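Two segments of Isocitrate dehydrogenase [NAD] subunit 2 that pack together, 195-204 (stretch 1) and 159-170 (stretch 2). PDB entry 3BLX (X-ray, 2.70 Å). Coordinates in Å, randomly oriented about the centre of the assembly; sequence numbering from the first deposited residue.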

# COMPACT_ATOMS: atom_id res chain seq x y z
N LEU B 195 -4.36 38.16 17.40
CA LEU B 195 -5.40 38.95 18.03
C LEU B 195 -6.15 38.22 19.17
O LEU B 195 -7.07 38.76 19.74
CB LEU B 195 -6.37 39.47 16.96
CG LEU B 195 -7.53 38.63 16.47
CD1 LEU B 195 -7.89 39.10 15.08
CD2 LEU B 195 -7.14 37.19 16.45
N ALA B 196 -5.74 37.00 19.50
CA ALA B 196 -6.26 36.33 20.70
C ALA B 196 -5.54 36.87 21.92
O ALA B 196 -6.11 37.03 23.00
CB ALA B 196 -6.07 34.87 20.61
N ASP B 197 -4.26 37.15 21.75
CA ASP B 197 -3.51 37.76 22.82
C ASP B 197 -3.83 39.24 22.88
O ASP B 197 -3.87 39.83 23.96
CB ASP B 197 -2.01 37.50 22.65
CG ASP B 197 -1.63 36.04 22.95
OD1 ASP B 197 -1.67 35.63 24.13
OD2 ASP B 197 -1.29 35.31 22.00
N GLY B 198 -4.08 39.84 21.73
CA GLY B 198 -4.56 41.20 21.70
C GLY B 198 -5.82 41.40 22.52
O GLY B 198 -6.01 42.47 23.09
N LEU B 199 -6.70 40.39 22.59
CA LEU B 199 -7.96 40.56 23.31
C LEU B 199 -7.71 40.45 24.80
O LEU B 199 -8.33 41.15 25.60
CB LEU B 199 -9.00 39.53 22.84
CG LEU B 199 -10.25 39.30 23.70
CD1 LEU B 199 -11.33 38.71 22.85
CD2 LEU B 199 -9.97 38.39 24.89
N PHE B 200 -6.80 39.57 25.17
CA PHE B 200 -6.46 39.35 26.55
C PHE B 200 -5.78 40.58 27.13
O PHE B 200 -6.10 40.97 28.23
CB PHE B 200 -5.54 38.15 26.67
CG PHE B 200 -5.38 37.64 28.06
CD1 PHE B 200 -6.38 36.88 28.66
CD2 PHE B 200 -4.22 37.89 28.78
CE1 PHE B 200 -6.24 36.38 29.95
CE2 PHE B 200 -4.07 37.39 30.07
CZ PHE B 200 -5.09 36.64 30.66
N VAL B 201 -4.86 41.19 26.38
CA VAL B 201 -4.18 42.41 26.81
C VAL B 201 -5.14 43.60 26.90
O VAL B 201 -5.06 44.37 27.84
CB VAL B 201 -3.00 42.77 25.88
CG1 VAL B 201 -2.51 44.20 26.16
CG2 VAL B 201 -1.86 41.78 26.06
N ASN B 202 -6.05 43.74 25.94
CA ASN B 202 -7.02 44.83 25.96
C ASN B 202 -7.92 44.75 27.17
O ASN B 202 -8.25 45.76 27.76
CB ASN B 202 -7.89 44.87 24.70
CG ASN B 202 -7.15 45.41 23.49
OD1 ASN B 202 -6.02 45.90 23.61
ND2 ASN B 202 -7.77 45.32 22.32
N VAL B 203 -8.33 43.55 27.52
CA VAL B 203 -9.18 43.33 28.68
C VAL B 203 -8.43 43.73 29.96
O VAL B 203 -9.02 44.24 30.91
CB VAL B 203 -9.61 41.86 28.74
CG1 VAL B 203 -9.97 41.45 30.14
CG2 VAL B 203 -10.77 41.64 27.83
N ALA B 204 -7.12 43.49 29.97
CA ALA B 204 -6.28 43.85 31.10
C ALA B 204 -6.13 45.36 31.24
O ALA B 204 -6.07 45.88 32.35
CB ALA B 204 -4.91 43.21 30.95
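Stretch 2, residues 159-170: LITRDASERVIR

Stretch 2 begins as the last residues of a strand, 159-161, and turns directly into a helix, 162-170, so two kinds of backbone lie along one helix. The strand runs in nearly the same sense as the helix of stretch 1, at 22° between their directions, with the axes 8.9 Å apart at closest approach. The second helix crosses the first at -49°, with a closest axial distance of 9.2 Å. The register therefore climbs in order: Ala196 is level with Ile160, Phe200 with Ser165, Val203 with Glu166 and Ala204 with Ile169, and the CA atoms of these pairs are 6.7, 6.3, 6.0 and 6.3 Å apart in that order, closest at Val203 and Glu166.

The change from strand to helix is secured within stretch 2. Thr161, at the N-cap, accepts a hydrogen bond from Ala164 N to its OG1 at 3.2 Å. Ser165 OG, in turn, donates to Thr161 O at 3.1 Å, which ties the serine side chain back to the backbone carbonyl of Thr161. No hydrogen bond crosses between the stretches, so the fit rests on shape.

At the strand end, Ile160 points toward the helix and meets stretch 1 at Ala196. Ile160 CD1 lies 3.7 Å from Ala196 O, and Ile160 CG2 is 4.0 Å from Ala196 CB, so the isoleucine touches both the carbonyl and the CB of the alanine. Leu199 reaches the turn itself, Leu199 CD2 lying 4.1 Å from Thr161 C and 4.0 Å from Arg162 N.

The clearest bump is Val203. Its side chain points toward stretch 2 and sits as a knob among Arg162, Ser165, Glu166 and Ile169. Val203 CG1 goes deep enough to lie 3.6 Å from Glu166 CA and 3.8 Å from Ile169 CD1, while Val203 CG2 packs over one face of the Arg162 guanidinium, 3.6 Å from Arg162 NH2. A long polar side chain thus supplies one wall of the hollow with its flat end. Close by, the helix of stretch 2 is kinked: the N atoms of Arg167 and Arg170 lack bonds to the preceding turn, and Arg167 N makes only a weak bond to Ser165 O at 2.8 Å.

Phe200 leaves its backbone sideways, but the end of its side chain comes nearer to stretch 2. Ile169 CD1 covers one face of the Phe200 ring, 3.8 Å from its centroid and 13° off the normal, a CH-pi contact. Near the ring plane, at the edge, Ser165 OG is 3.2 Å from Phe200 CD1 and Val168 CG2 is 4.3 Å from Phe200 CE1. Ser165 and Val168 thus border the ring at its edge while Ile169 covers a face. The same Ile169 CD1 reaches Phe200 O at 3.5 Å and Ala204 CB at 3.9 Å, so one methyl serves ring, backbone and alanine together.

Read as rules, isoleucines lie against Ala196 and Ala204, Ser165 and Val168 border the Phe200 ring, and Val203 fills the hollow of four residues; the whole contact buries 574 Å², both sides summed.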

# COMPACT_ATOMS: atom_id res chain seq x y z
N LEU B 159 -10.51 28.36 21.72
CA LEU B 159 -11.35 29.52 21.95
C LEU B 159 -10.81 30.35 23.08
O LEU B 159 -10.33 29.82 24.08
CB LEU B 159 -12.73 29.04 22.36
CG LEU B 159 -13.86 29.74 21.65
CD1 LEU B 159 -13.74 29.45 20.19
CD2 LEU B 159 -15.14 29.20 22.18
N ILE B 160 -10.91 31.67 22.92
CA ILE B 160 -10.68 32.59 24.03
C ILE B 160 -11.78 33.67 24.07
O ILE B 160 -12.13 34.21 23.04
CB ILE B 160 -9.24 33.20 24.01
CG1 ILE B 160 -8.82 33.68 25.38
CG2 ILE B 160 -9.15 34.37 23.08
CD1 ILE B 160 -7.57 34.53 25.35
N THR B 161 -12.34 33.96 25.24
CA THR B 161 -13.43 34.94 25.33
C THR B 161 -13.09 36.09 26.26
O THR B 161 -12.35 35.91 27.22
CB THR B 161 -14.78 34.34 25.82
OG1 THR B 161 -14.66 33.90 27.18
CG2 THR B 161 -15.25 33.19 24.93
N ARG B 162 -13.65 37.26 25.96
CA ARG B 162 -13.53 38.45 26.81
C ARG B 162 -14.02 38.14 28.23
O ARG B 162 -13.33 38.42 29.19
CB ARG B 162 -14.29 39.63 26.18
CG ARG B 162 -14.87 40.61 27.19
CD ARG B 162 -15.26 41.94 26.54
NE ARG B 162 -14.15 42.88 26.46
CZ ARG B 162 -13.28 42.93 25.45
NH1 ARG B 162 -13.40 42.08 24.44
NH2 ARG B 162 -12.30 43.83 25.45
N ASP B 163 -15.19 37.52 28.36
CA ASP B 163 -15.75 37.21 29.68
C ASP B 163 -14.79 36.41 30.57
O ASP B 163 -14.51 36.80 31.69
CB ASP B 163 -17.09 36.48 29.57
CG ASP B 163 -18.23 37.38 29.10
OD1 ASP B 163 -18.03 38.62 29.01
OD2 ASP B 163 -19.34 36.85 28.83
N ALA B 164 -14.30 35.29 30.07
CA ALA B 164 -13.48 34.42 30.90
C ALA B 164 -12.18 35.10 31.26
O ALA B 164 -11.61 34.83 32.32
CB ALA B 164 -13.21 33.10 30.18
N SER B 165 -11.71 35.96 30.36
CA SER B 165 -10.47 36.71 30.57
C SER B 165 -10.63 37.84 31.62
O SER B 165 -9.76 38.03 32.46
CB SER B 165 -9.97 37.28 29.24
OG SER B 165 -9.46 36.26 28.41
N GLU B 166 -11.72 38.59 31.54
CA GLU B 166 -12.04 39.64 32.50
C GLU B 166 -12.60 38.94 33.70
O GLU B 166 -13.81 38.97 33.94
CB GLU B 166 -13.10 40.58 31.91
CG GLU B 166 -13.74 41.56 32.90
CD GLU B 166 -15.08 42.15 32.39
OE1 GLU B 166 -15.38 42.04 31.17
OE2 GLU B 166 -15.82 42.71 33.23
N ARG B 167 -11.74 38.30 34.45
CA ARG B 167 -12.20 37.42 35.50
C ARG B 167 -11.03 36.73 36.13
O ARG B 167 -10.92 36.74 37.35
CB ARG B 167 -13.17 36.39 34.97
CG ARG B 167 -13.96 35.71 36.07
CD ARG B 167 -15.32 35.24 35.62
NE ARG B 167 -15.19 34.11 34.71
CZ ARG B 167 -16.12 33.76 33.83
NH1 ARG B 167 -17.24 34.47 33.75
NH2 ARG B 167 -15.91 32.72 33.03
N VAL B 168 -10.17 36.11 35.33
CA VAL B 168 -8.82 35.80 35.81
C VAL B 168 -8.04 37.08 35.97
O VAL B 168 -7.14 37.13 36.79
CB VAL B 168 -7.94 34.94 34.87
CG1 VAL B 168 -7.86 33.52 35.34
CG2 VAL B 168 -8.35 35.08 33.42
N ILE B 169 -8.33 38.08 35.15
CA ILE B 169 -7.57 39.31 35.22
C ILE B 169 -8.04 40.14 36.43
O ILE B 169 -7.22 40.64 37.19
CB ILE B 169 -7.58 40.07 33.90
CG1 ILE B 169 -6.84 39.24 32.85
CG2 ILE B 169 -6.91 41.41 34.05
CD1 ILE B 169 -6.86 39.83 31.48
N ARG B 170 -9.35 40.25 36.64
CA ARG B 170 -9.84 40.86 37.89
C ARG B 170 -9.20 40.18 39.08
O ARG B 170 -8.62 40.84 39.93
CB ARG B 170 -11.37 40.78 38.04
CG ARG B 170 -12.12 41.87 37.34
CD ARG B 170 -13.41 42.20 38.04
NE ARG B 170 -13.66 43.62 37.90
CZ ARG B 170 -14.28 44.16 36.86
NH1 ARG B 170 -14.72 43.37 35.88
NH2 ARG B 170 -14.46 45.46 36.80